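Side-chain contacts in putative YfrE protein (Vibrio parahaemolyticus RIMD 2210633, PDB 3BEE), which is of unknown function but, as a TPR fragment of a protein classed with cytochrome c-type biogenesis factors, probably mediates protein-protein contacts: residues Thr14-Leu19 and Thr25-Leu30; Leu68-Asn73 and Val80-Ser85; Phe57-Ala62 and Asn87-Leu92; Ala44-Ile49 and Ile63-Leu68. All blocks are in the same frame, centred on the assembly; numbering follows the deposited sequence.

Contact 1. Residues Thr14-Leu19 and Thr25-Leu30. With EDO (1,2-ethanediol), chain C.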
loop_
_atom_site.group_PDB
_atom_site.type_symbol
_atom_site.label_atom_id
_atom_site.label_comp_id
_atom_site.label_asym_id
_atom_site.label_seq_id
_atom_site.Cartn_x
_atom_site.Cartn_y
_atom_site.Cartn_z
ATOM N N THR A 14 -4.504 4.417 -6.870
ATOM C CA THR A 14 -5.469 3.372 -6.519
ATOM C C THR A 14 -6.563 3.298 -7.591
ATOM O O THR A 14 -6.945 2.207 -8.015
ATOM C CB THR A 14 -6.103 3.658 -5.142
ATOM O OG1 THR A 14 -5.077 3.733 -4.148
ATOM C CG2 THR A 14 -7.159 2.583 -4.749
ATOM N N THR A 15 -7.075 4.450 -8.026
ATOM C CA THR A 15 -8.067 4.464 -9.098
ATOM C C THR A 15 -7.514 3.828 -10.389
ATOM O O THR A 15 -8.152 2.962 -10.981
ATOM C CB THR A 15 -8.588 5.882 -9.396
ATOM O OG1 THR A 15 -9.219 6.415 -8.228
ATOM C CG2 THR A 15 -9.616 5.831 -10.497
ATOM N N LEU A 16 -6.330 4.258 -10.819
ATOM C CA LEU A 16 -5.725 3.706 -12.025
ATOM C C LEU A 16 -5.449 2.210 -11.897
ATOM O O LEU A 16 -5.599 1.483 -12.874
ATOM C CB LEU A 16 -4.445 4.434 -12.394
ATOM C CG LEU A 16 -4.555 5.906 -12.757
ATOM C CD1 LEU A 16 -3.191 6.471 -12.533
ATOM C CD2 LEU A 16 -5.032 6.142 -14.181
ATOM N N TYR A 17 -5.079 1.757 -10.696
ATOM C CA TYR A 17 -4.869 0.341 -10.426
ATOM C C TYR A 17 -6.139 -0.528 -10.543
ATOM O O TYR A 17 -6.203 -1.394 -11.440
ATOM C CB TYR A 17 -4.261 0.146 -9.030
ATOM C CG TYR A 17 -3.904 -1.297 -8.697
ATOM C CD1 TYR A 17 -2.680 -1.831 -9.091
ATOM C CD2 TYR A 17 -4.774 -2.112 -7.956
ATOM C CE1 TYR A 17 -2.329 -3.135 -8.758
ATOM C CE2 TYR A 17 -4.439 -3.430 -7.625
ATOM C CZ TYR A 17 -3.223 -3.939 -8.041
ATOM O OH TYR A 17 -2.863 -5.228 -7.747
ATOM N N TYR A 18 -7.096 -0.342 -9.601
ATOM C CA TYR A 18 -8.319 -1.228 -9.461
ATOM C C TYR A 18 -9.257 -1.203 -10.635
ATOM O O TYR A 18 -9.960 -2.210 -10.925
ATOM C CB TYR A 18 -9.140 -0.992 -8.165
ATOM C CG TYR A 18 -8.442 -1.574 -6.957
ATOM C CD1 TYR A 18 -8.307 -2.959 -6.800
ATOM C CD2 TYR A 18 -7.836 -0.742 -6.017
ATOM C CE1 TYR A 18 -7.610 -3.512 -5.691
ATOM C CE2 TYR A 18 -7.132 -1.263 -4.923
ATOM C CZ TYR A 18 -7.032 -2.647 -4.765
ATOM O OH TYR A 18 -6.339 -3.135 -3.712
ATOM N N LEU A 19 -9.308 -0.057 -11.296
ATOM C CA LEU A 19 -10.253 0.086 -12.407
ATOM C C LEU A 19 -9.619 -0.387 -13.716
ATOM O O LEU A 19 -10.329 -0.592 -14.726
ATOM C CB LEU A 19 -10.857 1.509 -12.496
ATOM C CG LEU A 19 -12.272 1.744 -11.908
ATOM C CD1 LEU A 19 -12.261 1.855 -10.389
ATOM C CD2 LEU A 19 -12.888 2.996 -12.494
ATOM N N THR A 25 1.353 -0.450 -13.263
ATOM C CA THR A 25 1.999 0.182 -14.438
ATOM C C THR A 25 3.046 1.178 -13.965
ATOM O O THR A 25 3.087 1.514 -12.780
ATOM C CB THR A 25 0.968 0.952 -15.279
ATOM O OG1 THR A 25 0.429 2.025 -14.491
ATOM C CG2 THR A 25 -0.167 0.029 -15.722
ATOM N N ASP A 26 3.901 1.642 -14.877
ATOM C CA ASP A 26 4.817 2.739 -14.572
ATOM C C ASP A 26 4.071 3.966 -14.001
ATOM O O ASP A 26 4.558 4.615 -13.069
ATOM C CB ASP A 26 5.638 3.118 -15.811
ATOM C CG ASP A 26 6.587 1.997 -16.238
ATOM O OD1 ASP A 26 6.810 1.080 -15.413
ATOM O OD2 ASP A 26 7.100 2.014 -17.377
ATOM N N GLU A 27 2.878 4.253 -14.531
ATOM C CA GLU A 27 2.090 5.407 -14.084
ATOM C C GLU A 27 1.666 5.268 -12.621
ATOM O O GLU A 27 1.838 6.191 -11.809
ATOM C CB GLU A 27 0.883 5.603 -15.010
ATOM C CG GLU A 27 0.084 6.841 -14.715
ATOM C CD GLU A 27 -1.084 7.054 -15.665
ATOM O OE1 GLU A 27 -1.535 6.072 -16.315
ATOM O OE2 GLU A 27 -1.555 8.204 -15.747
ATOM N N VAL A 28 1.130 4.096 -12.276
ATOM C CA VAL A 28 0.731 3.787 -10.898
ATOM C C VAL A 28 1.955 3.812 -9.988
ATOM O O VAL A 28 1.901 4.392 -8.912
ATOM C CB VAL A 28 0.015 2.397 -10.801
ATOM C CG1 VAL A 28 -0.200 1.945 -9.320
ATOM C CG2 VAL A 28 -1.323 2.424 -11.540
ATOM N N SER A 29 3.055 3.180 -10.422
ATOM C CA SER A 29 4.247 3.080 -9.599
ATOM C C SER A 29 4.802 4.465 -9.303
ATOM O O SER A 29 5.142 4.750 -8.148
ATOM C CB SER A 29 5.333 2.215 -10.261
ATOM O OG SER A 29 4.797 0.937 -10.627
ATOM N N LEU A 30 4.894 5.324 -10.325
ATOM C CA LEU A 30 5.384 6.683 -10.094
ATOM C C LEU A 30 4.519 7.493 -9.117
ATOM O O LEU A 30 5.055 8.166 -8.254
ATOM C CB LEU A 30 5.585 7.448 -11.424
ATOM C CG LEU A 30 6.247 8.840 -11.395
ATOM C CD1 LEU A 30 7.675 8.845 -10.747
ATOM C CD2 LEU A 30 6.315 9.441 -12.826
HETATM C C1 EDO C . 3.142 2.520 -18.450
HETATM O O1 EDO C . 2.314 3.273 -17.536
HETATM C C2 EDO C . 2.801 1.021 -18.514
HETATM O O2 EDO C . 3.707 0.264 -17.665
#

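Contact 2. Residues Leu68-Asn73 and Val80-Ser85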
loop_
_atom_site.group_PDB
_atom_site.type_symbol
_atom_site.label_atom_id
_atom_site.label_comp_id
_atom_site.label_asym_id
_atom_site.label_seq_id
_atom_site.Cartn_x
_atom_site.Cartn_y
_atom_site.Cartn_z
ATOM N N LEU A 68 6.299 -2.901 7.560
ATOM C CA LEU A 68 6.859 -1.572 7.358
ATOM C C LEU A 68 5.820 -0.481 7.668
ATOM O O LEU A 68 6.107 0.469 8.382
ATOM C CB LEU A 68 7.431 -1.429 5.928
ATOM C CG LEU A 68 8.123 -0.103 5.585
ATOM C CD1 LEU A 68 9.449 0.095 6.351
ATOM C CD2 LEU A 68 8.385 0.022 4.086
ATOM N N LEU A 69 4.608 -0.649 7.167
ATOM C CA LEU A 69 3.516 0.281 7.474
ATOM C C LEU A 69 3.261 0.390 8.987
ATOM O O LEU A 69 3.004 1.484 9.492
ATOM C CB LEU A 69 2.232 -0.131 6.726
ATOM C CG LEU A 69 0.946 0.689 6.938
ATOM C CD1 LEU A 69 1.191 2.218 6.785
ATOM C CD2 LEU A 69 -0.128 0.216 5.982
ATOM N N LEU A 70 3.342 -0.737 9.699
ATOM C CA LEU A 70 3.112 -0.769 11.146
ATOM C C LEU A 70 4.087 0.115 11.918
ATOM O O LEU A 70 3.795 0.504 13.048
ATOM C CB LEU A 70 3.157 -2.207 11.682
ATOM C CG LEU A 70 1.994 -3.128 11.260
ATOM C CD1 LEU A 70 2.226 -4.604 11.731
ATOM C CD2 LEU A 70 0.691 -2.575 11.838
ATOM N N ASP A 71 5.239 0.424 11.324
ATOM C CA ASP A 71 6.220 1.300 11.995
ATOM C C ASP A 71 5.821 2.777 11.941
ATOM O O ASP A 71 6.481 3.620 12.561
ATOM C CB ASP A 71 7.654 1.090 11.481
ATOM C CG ASP A 71 8.669 1.243 12.577
ATOM O OD1 ASP A 71 8.320 0.915 13.736
ATOM O OD2 ASP A 71 9.803 1.711 12.322
ATOM N N SER A 72 4.741 3.074 11.206
ATOM C CA SER A 72 4.102 4.392 11.218
ATOM C C SER A 72 3.829 4.882 12.639
ATOM O O SER A 72 3.416 4.111 13.502
ATOM C CB SER A 72 2.771 4.356 10.481
ATOM O OG SER A 72 2.214 5.664 10.393
ATOM N N ASN A 73 4.058 6.174 12.856
ATOM C CA ASN A 73 3.798 6.817 14.138
ATOM C C ASN A 73 2.414 7.471 14.173
ATOM O O ASN A 73 2.086 8.188 15.130
ATOM C CB ASN A 73 4.896 7.854 14.455
ATOM C CG ASN A 73 5.993 7.297 15.364
ATOM O OD1 ASN A 73 6.023 6.106 15.682
ATOM N ND2 ASN A 73 6.892 8.170 15.796
ATOM N N VAL A 80 -5.056 -3.124 13.637
ATOM C CA VAL A 80 -5.818 -4.357 13.719
ATOM C C VAL A 80 -6.060 -4.983 12.332
ATOM O O VAL A 80 -5.770 -6.153 12.127
ATOM C CB VAL A 80 -7.118 -4.199 14.548
ATOM C CG1 VAL A 80 -7.961 -5.488 14.512
ATOM C CG2 VAL A 80 -6.789 -3.869 16.009
ATOM N N THR A 81 -6.532 -4.193 11.371
ATOM C CA THR A 81 -6.826 -4.727 10.027
ATOM C C THR A 81 -5.541 -5.154 9.360
ATOM O O THR A 81 -5.489 -6.209 8.732
ATOM C CB THR A 81 -7.610 -3.722 9.149
ATOM O OG1 THR A 81 -8.835 -3.405 9.810
ATOM C CG2 THR A 81 -7.946 -4.325 7.782
ATOM N N ILE A 82 -4.495 -4.351 9.526
ATOM C CA ILE A 82 -3.191 -4.647 8.932
ATOM C C ILE A 82 -2.656 -5.992 9.439
ATOM O O ILE A 82 -2.194 -6.819 8.663
ATOM C CB ILE A 82 -2.212 -3.516 9.214
ATOM C CG1 ILE A 82 -2.621 -2.269 8.409
ATOM C CG2 ILE A 82 -0.772 -3.929 8.873
ATOM C CD1 ILE A 82 -1.857 -0.977 8.832
ATOM N N ILE A 83 -2.733 -6.206 10.743
ATOM C CA ILE A 83 -2.222 -7.449 11.328
ATOM C C ILE A 83 -3.099 -8.678 10.966
ATOM O O ILE A 83 -2.579 -9.792 10.871
ATOM C CB ILE A 83 -2.031 -7.306 12.846
ATOM C CG1 ILE A 83 -0.951 -6.253 13.151
ATOM C CG2 ILE A 83 -1.656 -8.650 13.508
ATOM C CD1 ILE A 83 -1.011 -5.777 14.573
ATOM N N GLU A 84 -4.411 -8.477 10.789
ATOM C CA GLU A 84 -5.272 -9.527 10.231
ATOM C C GLU A 84 -4.842 -9.898 8.790
ATOM O O GLU A 84 -4.835 -11.084 8.418
ATOM C CB GLU A 84 -6.763 -9.120 10.294
ATOM C CG GLU A 84 -7.359 -9.135 11.772
ATOM C CD GLU A 84 -8.760 -8.499 11.915
ATOM O OE1 GLU A 84 -9.188 -7.732 11.010
ATOM O OE2 GLU A 84 -9.436 -8.774 12.946
ATOM N N SER A 85 -4.474 -8.890 7.998
ATOM C CA SER A 85 -3.934 -9.108 6.657
ATOM C C SER A 85 -2.632 -9.918 6.690
ATOM O O SER A 85 -2.459 -10.853 5.880
ATOM C CB SER A 85 -3.708 -7.785 5.930
ATOM O OG SER A 85 -4.944 -7.099 5.764
#

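Contact 3. Residues Phe57-Ala62 and Asn87-Leu92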
loop_
_atom_site.group_PDB
_atom_site.type_symbol
_atom_site.label_atom_id
_atom_site.label_comp_id
_atom_site.label_asym_id
_atom_site.label_seq_id
_atom_site.Cartn_x
_atom_site.Cartn_y
_atom_site.Cartn_z
ATOM N N PHE A 57 -0.111 -13.085 -5.110
ATOM C CA PHE A 57 0.328 -14.286 -4.378
ATOM C C PHE A 57 1.793 -14.158 -3.880
ATOM O O PHE A 57 2.437 -15.150 -3.549
ATOM C CB PHE A 57 0.097 -15.568 -5.225
ATOM C CG PHE A 57 -1.346 -16.069 -5.230
ATOM C CD1 PHE A 57 -2.426 -15.193 -5.129
ATOM C CD2 PHE A 57 -1.617 -17.426 -5.335
ATOM C CE1 PHE A 57 -3.752 -15.657 -5.116
ATOM C CE2 PHE A 57 -2.951 -17.911 -5.345
ATOM C CZ PHE A 57 -4.010 -17.023 -5.235
ATOM N N ARG A 58 2.315 -12.928 -3.846
ATOM C CA ARG A 58 3.614 -12.654 -3.240
ATOM C C ARG A 58 3.373 -12.355 -1.771
ATOM O O ARG A 58 3.436 -11.204 -1.340
ATOM C CB ARG A 58 4.345 -11.497 -3.947
ATOM C CG ARG A 58 4.686 -11.805 -5.416
ATOM C CD ARG A 58 5.496 -10.715 -6.060
ATOM N NE ARG A 58 4.825 -9.420 -5.994
ATOM C CZ ARG A 58 4.133 -8.877 -6.994
ATOM N NH1 ARG A 58 4.005 -9.521 -8.151
ATOM N NH2 ARG A 58 3.572 -7.685 -6.840
ATOM N N PHE A 59 3.090 -13.404 -0.996
ATOM C CA PHE A 59 2.589 -13.231 0.369
ATOM C C PHE A 59 3.668 -12.679 1.304
ATOM O O PHE A 59 3.386 -11.886 2.199
ATOM C CB PHE A 59 1.978 -14.562 0.898
ATOM C CG PHE A 59 0.752 -14.997 0.123
ATOM C CD1 PHE A 59 -0.376 -14.151 0.047
ATOM C CD2 PHE A 59 0.737 -16.202 -0.581
ATOM C CE1 PHE A 59 -1.504 -14.508 -0.695
ATOM C CE2 PHE A 59 -0.377 -16.557 -1.345
ATOM C CZ PHE A 59 -1.516 -15.722 -1.381
ATOM N N GLN A 60 4.900 -13.105 1.094
ATOM C CA GLN A 60 6.037 -12.619 1.889
ATOM C C GLN A 60 6.243 -11.119 1.708
ATOM O O GLN A 60 6.396 -10.377 2.685
ATOM C CB GLN A 60 7.319 -13.366 1.517
ATOM C CG GLN A 60 8.544 -12.764 2.188
ATOM C CD GLN A 60 8.756 -13.289 3.589
ATOM O OE1 GLN A 60 8.426 -12.619 4.572
ATOM N NE2 GLN A 60 9.324 -14.494 3.690
ATOM N N GLU A 61 6.251 -10.676 0.451
ATOM C CA GLU A 61 6.398 -9.262 0.163
ATOM C C GLU A 61 5.238 -8.427 0.657
ATOM O O GLU A 61 5.460 -7.314 1.082
ATOM C CB GLU A 61 6.637 -9.042 -1.330
ATOM C CG GLU A 61 7.954 -9.668 -1.720
ATOM C CD GLU A 61 8.172 -9.749 -3.194
ATOM O OE1 GLU A 61 8.241 -8.672 -3.836
ATOM O OE2 GLU A 61 8.310 -10.897 -3.698
ATOM N N ALA A 62 4.007 -8.963 0.590
ATOM C CA ALA A 62 2.841 -8.304 1.199
ATOM C C ALA A 62 3.063 -8.058 2.692
ATOM O O ALA A 62 2.849 -6.956 3.189
ATOM C CB ALA A 62 1.558 -9.127 0.959
ATOM N N ASN A 87 -1.669 -11.879 9.039
ATOM C CA ASN A 87 -1.990 -13.227 9.448
ATOM C C ASN A 87 -2.580 -14.130 8.357
ATOM O O ASN A 87 -2.210 -15.291 8.266
ATOM C CB ASN A 87 -2.876 -13.229 10.679
ATOM C CG ASN A 87 -2.208 -13.887 11.833
ATOM O OD1 ASN A 87 -2.656 -14.952 12.299
ATOM N ND2 ASN A 87 -1.080 -13.312 12.276
ATOM N N LYS A 88 -3.501 -13.595 7.559
ATOM C CA LYS A 88 -4.017 -14.290 6.389
ATOM C C LYS A 88 -2.855 -14.685 5.434
ATOM O O LYS A 88 -2.729 -15.840 5.056
ATOM C CB LYS A 88 -5.062 -13.395 5.675
ATOM C CG LYS A 88 -6.012 -14.106 4.722
ATOM C CD LYS A 88 -7.128 -13.110 4.239
ATOM C CE LYS A 88 -8.200 -13.760 3.346
ATOM N NZ LYS A 88 -9.319 -14.554 4.014
ATOM N N ALA A 89 -2.039 -13.703 5.046
ATOM C CA ALA A 89 -0.878 -13.909 4.153
ATOM C C ALA A 89 0.059 -15.015 4.650
ATOM O O ALA A 89 0.441 -15.917 3.901
ATOM C CB ALA A 89 -0.124 -12.614 3.973
ATOM N N LYS A 90 0.384 -14.946 5.931
ATOM C CA LYS A 90 1.252 -15.907 6.612
ATOM C C LYS A 90 0.689 -17.322 6.466
ATOM O O LYS A 90 1.427 -18.252 6.202
ATOM C CB LYS A 90 1.338 -15.493 8.086
ATOM C CG LYS A 90 2.150 -16.352 8.986
ATOM C CD LYS A 90 2.423 -15.605 10.308
ATOM C CE LYS A 90 1.338 -15.864 11.360
ATOM N NZ LYS A 90 1.609 -15.077 12.609
ATOM N N LYS A 91 -0.628 -17.466 6.611
ATOM C CA LYS A 91 -1.294 -18.760 6.500
ATOM C C LYS A 91 -1.361 -19.274 5.061
ATOM O O LYS A 91 -1.606 -20.434 4.850
ATOM C CB LYS A 91 -2.709 -18.667 7.064
ATOM C CG LYS A 91 -2.813 -18.628 8.600
ATOM C CD LYS A 91 -4.284 -18.372 8.954
ATOM C CE LYS A 91 -4.520 -17.970 10.400
ATOM N NZ LYS A 91 -5.972 -17.602 10.534
ATOM N N LEU A 92 -1.143 -18.405 4.077
ATOM C CA LEU A 92 -1.225 -18.809 2.683
ATOM C C LEU A 92 0.146 -19.126 2.106
ATOM O O LEU A 92 0.246 -19.596 0.973
ATOM C CB LEU A 92 -1.921 -17.728 1.834
ATOM C CG LEU A 92 -3.419 -17.581 2.127
ATOM C CD1 LEU A 92 -3.950 -16.373 1.416
ATOM C CD2 LEU A 92 -4.206 -18.892 1.799
#

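Contact 4. Residues Ala44-Ile49 and Ile63-Leu68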
loop_
_atom_site.group_PDB
_atom_site.type_symbol
_atom_site.label_atom_id
_atom_site.label_comp_id
_atom_site.label_asym_id
_atom_site.label_seq_id
_atom_site.Cartn_x
_atom_site.Cartn_y
_atom_site.Cartn_z
ATOM N N ALA A 44 -2.402 4.918 2.515
ATOM C CA ALA A 44 -3.003 4.615 1.212
ATOM C C ALA A 44 -1.998 3.975 0.225
ATOM O O ALA A 44 -2.330 3.016 -0.462
ATOM C CB ALA A 44 -3.641 5.845 0.620
ATOM N N ALA A 45 -0.776 4.508 0.180
ATOM C CA ALA A 45 0.250 4.074 -0.760
ATOM C C ALA A 45 0.810 2.687 -0.408
ATOM O O ALA A 45 0.841 1.794 -1.253
ATOM C CB ALA A 45 1.368 5.107 -0.830
ATOM N N LEU A 46 1.248 2.508 0.838
ATOM C CA LEU A 46 1.811 1.246 1.268
ATOM C C LEU A 46 0.756 0.158 1.239
ATOM O O LEU A 46 1.041 -1.011 0.960
ATOM C CB LEU A 46 2.402 1.371 2.679
ATOM C CG LEU A 46 3.703 2.173 2.782
ATOM C CD1 LEU A 46 4.211 2.199 4.239
ATOM C CD2 LEU A 46 4.765 1.599 1.866
ATOM N N SER A 47 -0.473 0.553 1.521
ATOM C CA SER A 47 -1.563 -0.376 1.492
ATOM C C SER A 47 -1.848 -0.890 0.065
ATOM O O SER A 47 -2.045 -2.094 -0.135
ATOM C CB SER A 47 -2.790 0.244 2.178
ATOM O OG SER A 47 -3.920 -0.465 1.811
ATOM N N LEU A 48 -1.822 -0.010 -0.930
ATOM C CA LEU A 48 -1.948 -0.468 -2.325
ATOM C C LEU A 48 -0.826 -1.440 -2.714
ATOM O O LEU A 48 -1.065 -2.466 -3.352
ATOM C CB LEU A 48 -1.993 0.713 -3.326
ATOM C CG LEU A 48 -2.285 0.356 -4.796
ATOM C CD1 LEU A 48 -3.648 -0.305 -4.932
ATOM C CD2 LEU A 48 -2.222 1.564 -5.773
ATOM N N ILE A 49 0.401 -1.087 -2.357
ATOM C CA ILE A 49 1.566 -1.907 -2.669
ATOM C C ILE A 49 1.445 -3.313 -2.048
ATOM O O ILE A 49 1.664 -4.338 -2.744
ATOM C CB ILE A 49 2.871 -1.185 -2.219
ATOM C CG1 ILE A 49 3.150 0.051 -3.116
ATOM C CG2 ILE A 49 4.089 -2.165 -2.198
ATOM C CD1 ILE A 49 4.140 1.087 -2.504
ATOM N N ILE A 63 3.516 -9.091 3.402
ATOM C CA ILE A 63 3.781 -8.997 4.841
ATOM C C ILE A 63 4.843 -7.949 5.142
ATOM O O ILE A 63 4.657 -7.111 6.033
ATOM C CB ILE A 63 4.148 -10.370 5.466
ATOM C CG1 ILE A 63 2.967 -11.342 5.341
ATOM C CG2 ILE A 63 4.534 -10.222 6.963
ATOM C CD1 ILE A 63 3.328 -12.784 5.645
ATOM N N ASP A 64 5.933 -7.980 4.380
ATOM C CA ASP A 64 7.043 -7.045 4.560
ATOM C C ASP A 64 6.557 -5.599 4.451
ATOM O O ASP A 64 7.029 -4.736 5.170
ATOM C CB ASP A 64 8.120 -7.282 3.496
ATOM C CG ASP A 64 8.862 -8.597 3.693
ATOM O OD1 ASP A 64 8.749 -9.198 4.770
ATOM O OD2 ASP A 64 9.541 -9.048 2.754
ATOM N N THR A 65 5.636 -5.357 3.521
ATOM C CA THR A 65 5.094 -4.007 3.282
ATOM C C THR A 65 4.185 -3.601 4.447
ATOM O O THR A 65 4.238 -2.467 4.910
ATOM C CB THR A 65 4.321 -3.927 1.940
ATOM O OG1 THR A 65 5.110 -4.520 0.901
ATOM C CG2 THR A 65 4.014 -2.480 1.577
ATOM N N TRP A 66 3.365 -4.532 4.911
ATOM C CA TRP A 66 2.478 -4.271 6.057
ATOM C C TRP A 66 3.270 -4.065 7.346
ATOM O O TRP A 66 2.913 -3.217 8.156
ATOM C CB TRP A 66 1.442 -5.393 6.232
ATOM C CG TRP A 66 0.292 -5.329 5.260
ATOM C CD1 TRP A 66 -0.426 -4.192 4.882
ATOM C CD2 TRP A 66 -0.298 -6.433 4.540
ATOM N NE1 TRP A 66 -1.414 -4.544 3.971
ATOM C CE2 TRP A 66 -1.360 -5.901 3.748
ATOM C CE3 TRP A 66 -0.044 -7.813 4.500
ATOM C CZ2 TRP A 66 -2.164 -6.717 2.904
ATOM C CZ3 TRP A 66 -0.824 -8.622 3.676
ATOM C CH2 TRP A 66 -1.874 -8.068 2.869
ATOM N N VAL A 67 4.349 -4.827 7.529
ATOM C CA VAL A 67 5.158 -4.712 8.735
ATOM C C VAL A 67 5.865 -3.343 8.739
ATOM O O VAL A 67 5.979 -2.702 9.781
ATOM C CB VAL A 67 6.151 -5.889 8.878
ATOM C CG1 VAL A 67 7.137 -5.653 10.061
ATOM C CG2 VAL A 67 5.409 -7.213 9.077
ATOM N N LEU A 68 6.299 -2.901 7.560
ATOM C CA LEU A 68 6.859 -1.572 7.358
ATOM C C LEU A 68 5.820 -0.481 7.668
ATOM O O LEU A 68 6.107 0.469 8.382
ATOM C CB LEU A 68 7.431 -1.429 5.928
ATOM C CG LEU A 68 8.123 -0.103 5.585
ATOM C CD1 LEU A 68 9.449 0.095 6.351
ATOM C CD2 LEU A 68 8.385 0.022 4.086
HETATM O O HOH W 1 -3.826 -3.144 3.148
#

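Contact 1. Residues Thr14-Leu19 and Thr25-Leu30
Leu16 reaches from helix 6-18 across to Val28 and Glu27 at the start of helix 26-38. Its CB packs against Val28 CG2 at 3.8 Å. A first torsion of -63° lays CG beside the backbone N of Leu16, and from there the chain forks over the glutamate. CD1 lies on the carboxylate carbon, 3.8 Å from Glu27 CD, with Glu27 CG also near, while CD2 comes 4.1 Å from Glu27 OE1. The leucine crosses the extended glutamate chain at about a right angle. Such pairing of nearly antiparallel helices, here at 147° with axes 9.3 Å apart, is the helical hairpin from which TPR folds are built. Val28 CG2 also faces Tyr17 N, whereas the Tyr17 ring turns to helix 43-55 and its OH bonds to Asp52. Thr25 is the N-cap of the second helix: its OG1 accepts from Val28 N at 3.1 Å, almost straight at 172°. Thr25 O takes a bond from Ser29 OG besides the helical one from Ser29 N. The first-turn amides Asp26 N and Glu27 N donate to the two hydroxyls of one ethanediol, probably from the crystallisation liquor, with Asp26 N to O2 measuring 3.1 Å.

Contact 2. Residues Leu68-Asn73 and Val80-Ser85
Leu69 O accepts from Ser72 N at 2.9 Å in the turn that carries the chain out of helix 59-70, and next to it Leu70 O receives Arg79 NH1 from the start of helix 79-92. These bonds lie at the loop end of an antiparallel helix pair that continues the helical array of this TPR-family fragment, where the chain leaves one helix and soon returns in the next. Across the hairpin the contact is wholly aliphatic, and Ile82 sits at its middle with its two branches dealt to different leucines. Its longer branch runs out to CD1, which meets Leu69 CD2 at 3.5 Å, a close methyl-to-methyl approach with the two side chains at about a right angle. The shorter one, CG2, stands anti to the backbone N of Ile82 and presses on Leu70, 3.6 Å from Leu70 CD2 and nearly as near to its CG; here the two residues slide past each other in opposite directions. The first torsions differ, 178° in Leu69 and -69° in Leu70, and the two leucines meet different branches of Ile82. Leu77 of the connecting loop covers both Leu69 and Ile82, and Trp66 of helix 59-70 also packs on Ile82. Farther out, the other methyl of the Leu70 fork is turned to the more exposed Ile83, where CD1 of Leu70 touches CG1 of Ile83 at 3.9 Å.

Contact 3. Residues Phe57-Ala62 and Asn87-Leu92
First torsions of -65° in Phe59 and -69° in Leu92 set each CG beside its own backbone N, and with this shared choice the aromatic ring and the leucine meet between helices 59-70 and 79-92. Leu92 CB stands over the middle of the Phe59 ring, 3.8 Å from the centroid and only 13° off the normal, a CH-pi contact on the face. Farther along the leucine, CD1 stays above the same face but lies out past the CE1-CZ side, 3.7 Å from Phe59 CE1. The opposite face of the phenyl is backed by the CA of Phe57, offset toward the rim. Phe57 has a positive phi and ends the preceding helix in a Schellman motif, after which Arg58 is the N-cap residue of helix 59-70; Arg58 NE bonds to His53. The pair lies at the end of the antiparallel helices 59-70 and 79-92 away from their connecting loop, in the helical array of a TPR-family fragment; here the backbones come close, with Phe59 CA and Ala89 CA 5.2 Å apart. The small methyl of Ala89 suits this approach, lying 4.2 Å from Phe59 CB, while Phe59 CB also comes 3.6 Å from Ala89 O. Phe54 of helix 43-55 meets the Phe59 ring edge-to-face and touches Leu92 as well, joining a third helix to the same cluster.

Contact 4. Residues Ala44-Ile49 and Ile63-Leu68
Thr65 enters this contact through its methyl, which meets both Leu46 and Ile49 on helix 43-55. With CG2 anti to the backbone N, the methyl is carried across to that helix, where it lies 3.4 Å from the carbonyl oxygen Leu46 O and 3.8 Å from Ile49 CG2. The Leu46 side chain touches it more loosely, CD2 to Thr65 CG2 being 4.2 Å. The backbones are close here, Leu46 CA and Thr65 CA being 6.5 Å apart. The polar branch is settled within its own helix: Thr65 OG1 bonds to Glu61 O one turn back, which leaves the methyl to do the packing. A water bridges the two segments. Trp66 NE1 donates to the water at 2.9 Å, and the same water is hydrogen-bonded to Ser47 OG at 3.0 Å. Within the TPR array this pairing lies near the centre of the chain, layered on both sides. Leu46 and Ile49 pack on helix 26-38 through Leu36, Ile49 also on Leu32; Leu48 leans on Tyr17 of helix 6-18, and Trp66 reaches Ile82, Ser85 and Ile86 of helix 79-92.

Contact 4 lies nearest the centre of the chain and is the buried one; contacts 1, 2 and 3 are partly buried and farther out, contacts 1 and 2 on opposite sides of the centre. Contacts 2 and 3 join the same two helices, 59-70 and 79-92, at the two ends of one hairpin, with contact 2 nested inside the loop that contact 3 closes. Contact 4 meets contact 1 where Leu48 packs on Tyr17 and Tyr18, and contacts 2 and 3 through Trp66 and Ile63. The chemistry shifts accordingly: purely aliphatic in contact 2, aromatic in contact 3, threonine and a water bridge in contact 4, leucine against a glutamate chain in contact 1.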